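Local coordinates for protein putative lipase (Bacteroides thetaiotaomicron VPI-5482, PDB 3BZW) that probably acts as an SGNH-family lipase or acylhydrolase, perhaps with lysophospholipase activity, at residues 43-48 with 232-237; 99-104 with 169-174. One frame throughout, in Å; residues are numbered along the deposited sequence.

The first strand, 28-33, leads into the loop holding 43-48. That loop meets 232-237 in contact 1, which closes a span of 183 residues. Contact 2 lies wholly within this span. It joins helix 98-102, just after strand 91-95, to the loop after strand 162-166, and closes an inner loop of 64 residues. That inner loop holds the long hairpin 111-122/127-136, helix 143-157 and strand 162-166. Contact 1 ties an early loop to the late loop before helix 245-258. The contact centres are about 17 Å apart, and the second segments touch: Gly-237 O packs 3.8 Å from Leu-173 CD1. Contact 1 joins two loops; contact 2 joins a short helix to a loop.

Contact 1: 43-48 with 232-237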
# COMPACT_ATOMS: atom_id res chain seq x y z
N GLY A 43 20.54 16.59 -42.91
CA GLY A 43 20.41 16.41 -44.34
C GLY A 43 20.24 14.97 -44.78
O GLY A 43 19.41 14.23 -44.25
N ASP A 44 21.04 14.56 -45.76
CA ASP A 44 20.97 13.21 -46.29
C ASP A 44 21.76 12.20 -45.46
O ASP A 44 21.89 11.04 -45.85
CB ASP A 44 21.47 13.17 -47.73
CG ASP A 44 20.65 14.05 -48.65
OD1 ASP A 44 19.40 14.03 -48.53
OD2 ASP A 44 21.24 14.74 -49.50
N ASN A 45 22.29 12.63 -44.32
CA ASN A 45 23.05 11.72 -43.47
C ASN A 45 22.11 10.77 -42.73
O ASN A 45 22.53 9.74 -42.20
CB ASN A 45 23.89 12.50 -42.46
CG ASN A 45 25.03 13.23 -43.11
OD1 ASN A 45 25.00 14.45 -43.27
ND2 ASN A 45 26.06 12.48 -43.51
N ILE A 46 20.83 11.13 -42.70
CA ILE A 46 19.82 10.32 -42.03
C ILE A 46 18.62 10.03 -42.93
O ILE A 46 18.03 10.94 -43.51
CB ILE A 46 19.28 11.02 -40.75
CG1 ILE A 46 20.41 11.20 -39.73
CG2 ILE A 46 18.15 10.20 -40.14
CD1 ILE A 46 19.99 11.95 -38.48
N LYS A 47 18.27 8.75 -43.04
CA LYS A 47 17.11 8.34 -43.82
C LYS A 47 16.02 8.23 -42.75
O LYS A 47 16.16 7.46 -41.79
CB LYS A 47 17.36 6.99 -44.48
CG LYS A 47 16.22 6.50 -45.37
CD LYS A 47 16.62 5.25 -46.13
CE LYS A 47 15.50 4.77 -47.04
NZ LYS A 47 15.89 3.53 -47.77
N LYS A 48 14.95 9.00 -42.91
CA LYS A 48 13.87 9.02 -41.92
C LYS A 48 12.86 7.88 -41.99
O LYS A 48 12.67 7.25 -43.03
CB LYS A 48 13.15 10.38 -41.98
CG LYS A 48 13.98 11.55 -41.42
CD LYS A 48 15.14 11.93 -42.34
CE LYS A 48 16.01 13.02 -41.71
NZ LYS A 48 17.10 13.48 -42.63
N TYR A 232 21.95 3.55 -32.20
CA TYR A 232 20.74 4.04 -32.85
C TYR A 232 20.64 5.56 -32.89
O TYR A 232 19.66 6.11 -33.39
CB TYR A 232 19.50 3.49 -32.15
CG TYR A 232 19.29 2.01 -32.33
CD1 TYR A 232 19.06 1.47 -33.59
CD2 TYR A 232 19.29 1.15 -31.23
CE1 TYR A 232 18.84 0.11 -33.76
CE2 TYR A 232 19.06 -0.22 -31.39
CZ TYR A 232 18.84 -0.73 -32.66
OH TYR A 232 18.62 -2.07 -32.82
N PHE A 233 21.65 6.24 -32.35
CA PHE A 233 21.64 7.70 -32.32
C PHE A 233 22.82 8.30 -33.09
O PHE A 233 23.87 7.68 -33.21
CB PHE A 233 21.56 8.16 -30.86
CG PHE A 233 20.25 7.82 -30.21
CD1 PHE A 233 19.19 8.73 -30.22
CD2 PHE A 233 20.02 6.54 -29.70
CE1 PHE A 233 17.93 8.38 -29.72
CE2 PHE A 233 18.77 6.17 -29.20
CZ PHE A 233 17.72 7.09 -29.22
N TYR A 234 22.63 9.51 -33.60
CA TYR A 234 23.62 10.16 -34.46
C TYR A 234 25.06 10.41 -34.02
O TYR A 234 25.99 10.09 -34.76
CB TYR A 234 23.06 11.49 -34.98
CG TYR A 234 23.72 11.91 -36.27
CD1 TYR A 234 23.41 11.27 -37.47
CD2 TYR A 234 24.69 12.91 -36.29
CE1 TYR A 234 24.06 11.60 -38.66
CE2 TYR A 234 25.35 13.26 -37.47
CZ TYR A 234 25.03 12.60 -38.65
OH TYR A 234 25.68 12.93 -39.82
N ASP A 235 25.26 11.00 -32.85
CA ASP A 235 26.62 11.32 -32.42
C ASP A 235 26.88 10.97 -30.96
O ASP A 235 26.41 11.65 -30.05
CB ASP A 235 26.86 12.82 -32.67
CG ASP A 235 28.33 13.21 -32.61
OD1 ASP A 235 29.00 12.88 -31.61
OD2 ASP A 235 28.81 13.86 -33.56
N ALA A 236 27.65 9.91 -30.75
CA ALA A 236 27.97 9.44 -29.41
C ALA A 236 28.49 10.55 -28.49
O ALA A 236 28.23 10.55 -27.29
CB ALA A 236 28.99 8.31 -29.48
N GLY A 237 29.22 11.51 -29.05
CA GLY A 237 29.76 12.56 -28.21
C GLY A 237 28.96 13.84 -28.07
O GLY A 237 29.05 14.51 -27.04
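Tyr-234 turns its ring away from its backbone N (chi1 -155°), while Ile-46 sets CG1 opposite its own carbonyl carbon (chi1 -63°). With the rest of the isoleucine chain extended, Ile-46 CD1 meets Tyr-234 CD1, 3.6 Å away. Ile-46 CG1 lies 3.8 Å from Tyr-234 CE1. Both come obliquely to the ring. Asn-45 touches the far end of the ring, where its CB lies 3.2 Å from Tyr-234 OH, a tight fit. No hydrogen bond crosses the contact, so van der Waals packing carries it.

Tyr-42 stacks on the Tyr-234 ring as well. The contact joins two loops of the SGNH hydrolase fold: the one that leads from strand 28-33 to helix 49-57, and the one that runs into helix 245-258. Tyr-234 pairs by its backbone with His-242 of the same loop. Separately, Lys-47 N bonds Thr-245 OG1, which ties the early loop to the start of helix 245-258. Gln-248 of that helix packs against Ile-46.

Each segment also has a side-chain bond of its own. Lys-48, the N-cap residue of helix 49-57, folds back so that NZ bonds Ile-46 O at 2.8 Å, tilted 32° from the carbonyl plane. The carbonyls of Pro-39 and Cys-41 hold the same amine. In 232-237, Asp-235 OD1 accepts from Gly-237 N at 2.9 Å and forms an Asx turn; Tyr-238 N is its second donor.

Contact 2: 99-104 with 169-174; sequences NDYNSS and LHRSLA. With ACT (acetate ion), chain G.
Arg-171 NH1 is held by two partners: a water at 2.8 Å, which lies at the edge of the guanidinium and in its plane, and the hydroxyl of Thr-98. The water also sits 2.8 Å from Asn-99 OD1, so it bridges the arginine to the start of helix 98-102. The arginine leaves its backbone with CG lodged between N and the carbonyl carbon (chi1 50°) and bends at chi3, which brings its head to the helix. NH2 bonds Gln-182 OE1.

The Tyr-101 ring turns an edge, CD2 and CE2, to one face of the guanidinium; Arg-171 CZ lies in the ring plane. Tyr-101 CD2 stands 3.6 Å above the guanidinium plane, offset toward the rim, and its CE2 lies 3.7 Å from Arg-171 NE. The two planes are 66° apart. Tyr-101 OH is fixed by Tyr-187 O. Asn-102 adds looser packing, with ND2 3.9 Å from Arg-171 NH2. An alanine in place of this arginine is likely to leave a gap beside the tyrosine and to cost the bridging water, Thr-98 and Gln-182 a partner.

The helix closes in a Schellman motif. Ser-104, in positive phi, is its C-prime residue, with its N bonded to Tyr-101 O and the backbone N of the next residue bonded to Asp-100 O. At the other end, Asn-99 ND2 gives a nearly straight bond (175°) to acetate OXT at 2.8 Å. Ser-35 N, Gly-68 N and His-242 NE2 also bind the acetate, which probably came from the crystallisation liquor. Serine, glycine, asparagine and histidine grouped in this way are consistent with the active site of SGNH hydrolases, in which the first three supply the oxyanion hole.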
# COMPACT_ATOMS: atom_id res chain seq x y z
N ASN A 99 10.47 18.46 -27.50
CA ASN A 99 10.93 19.84 -27.40
C ASN A 99 10.17 20.62 -26.32
O ASN A 99 10.68 21.60 -25.78
CB ASN A 99 10.84 20.54 -28.75
CG ASN A 99 11.89 20.05 -29.74
OD1 ASN A 99 13.05 19.85 -29.38
ND2 ASN A 99 11.48 19.86 -31.00
N ASP A 100 8.95 20.20 -26.02
CA ASP A 100 8.18 20.86 -24.97
C ASP A 100 8.93 20.57 -23.66
O ASP A 100 9.04 21.43 -22.78
CB ASP A 100 6.76 20.31 -24.90
CG ASP A 100 5.92 20.72 -26.09
OD1 ASP A 100 5.12 21.68 -25.96
OD2 ASP A 100 6.07 20.10 -27.17
N TYR A 101 9.45 19.36 -23.54
CA TYR A 101 10.20 18.98 -22.35
C TYR A 101 11.46 19.84 -22.27
O TYR A 101 11.73 20.48 -21.25
CB TYR A 101 10.61 17.50 -22.40
CG TYR A 101 11.79 17.17 -21.51
CD1 TYR A 101 11.67 17.10 -20.12
CD2 TYR A 101 13.06 16.98 -22.07
CE1 TYR A 101 12.79 16.85 -19.31
CE2 TYR A 101 14.17 16.74 -21.27
CZ TYR A 101 14.03 16.68 -19.90
OH TYR A 101 15.15 16.45 -19.13
N ASN A 102 12.23 19.85 -23.35
CA ASN A 102 13.48 20.61 -23.38
C ASN A 102 13.27 22.11 -23.14
O ASN A 102 14.12 22.76 -22.53
CB ASN A 102 14.19 20.40 -24.71
CG ASN A 102 15.52 21.12 -24.78
OD1 ASN A 102 15.78 21.91 -25.69
ND2 ASN A 102 16.38 20.86 -23.80
N SER A 103 12.15 22.64 -23.61
CA SER A 103 11.88 24.07 -23.46
C SER A 103 11.14 24.43 -22.17
O SER A 103 10.63 25.54 -22.03
CB SER A 103 11.10 24.57 -24.68
OG SER A 103 11.88 24.40 -25.86
N SER A 104 11.08 23.48 -21.25
CA SER A 104 10.43 23.66 -19.95
C SER A 104 9.00 24.19 -20.02
O SER A 104 8.64 25.12 -19.28
CB SER A 104 11.27 24.60 -19.07
OG SER A 104 12.59 24.10 -18.91
N LEU A 169 10.48 9.73 -27.85
CA LEU A 169 11.48 8.70 -27.59
C LEU A 169 12.35 9.05 -26.38
O LEU A 169 12.45 10.22 -26.01
CB LEU A 169 12.41 8.53 -28.80
CG LEU A 169 11.76 8.25 -30.16
CD1 LEU A 169 12.84 8.23 -31.23
CD2 LEU A 169 11.02 6.93 -30.10
N HIS A 170 12.96 8.03 -25.77
CA HIS A 170 13.86 8.27 -24.65
C HIS A 170 14.96 9.14 -25.25
O HIS A 170 15.23 9.06 -26.45
CB HIS A 170 14.43 6.96 -24.10
CG HIS A 170 13.54 6.30 -23.09
ND1 HIS A 170 12.41 5.60 -23.43
CD2 HIS A 170 13.60 6.29 -21.73
CE1 HIS A 170 11.80 5.19 -22.33
NE2 HIS A 170 12.51 5.59 -21.28
N ARG A 171 15.60 9.95 -24.43
CA ARG A 171 16.62 10.86 -24.93
C ARG A 171 17.78 11.07 -23.98
O ARG A 171 17.60 11.03 -22.76
CB ARG A 171 15.96 12.21 -25.21
CG ARG A 171 15.13 12.71 -24.03
CD ARG A 171 14.56 14.09 -24.29
NE ARG A 171 15.62 15.09 -24.27
CZ ARG A 171 15.56 16.25 -24.93
NH1 ARG A 171 14.48 16.55 -25.65
NH2 ARG A 171 16.57 17.10 -24.86
N SER A 172 18.96 11.32 -24.53
CA SER A 172 20.13 11.56 -23.71
C SER A 172 20.72 12.93 -24.04
O SER A 172 20.06 13.77 -24.66
CB SER A 172 21.17 10.45 -23.88
OG SER A 172 22.22 10.61 -22.95
N LEU A 173 21.97 13.16 -23.66
CA LEU A 173 22.62 14.45 -23.87
C LEU A 173 22.71 14.92 -25.32
O LEU A 173 22.80 14.12 -26.25
CB LEU A 173 24.02 14.43 -23.25
CG LEU A 173 25.09 13.57 -23.93
CD1 LEU A 173 25.78 14.38 -25.01
CD2 LEU A 173 26.11 13.11 -22.90
N ALA A 174 22.68 16.24 -25.49
CA ALA A 174 22.79 16.85 -26.81
C ALA A 174 23.47 18.21 -26.64
O ALA A 174 23.08 19.01 -25.79
CB ALA A 174 21.41 17.03 -27.44
C ACT G . 14.19 18.35 -32.24
O ACT G . 15.36 18.68 -32.18
OXT ACT G . 13.39 19.05 -32.84
CH3 ACT G . 13.73 17.07 -31.58
O HOH W 1 14.82 18.68 -27.49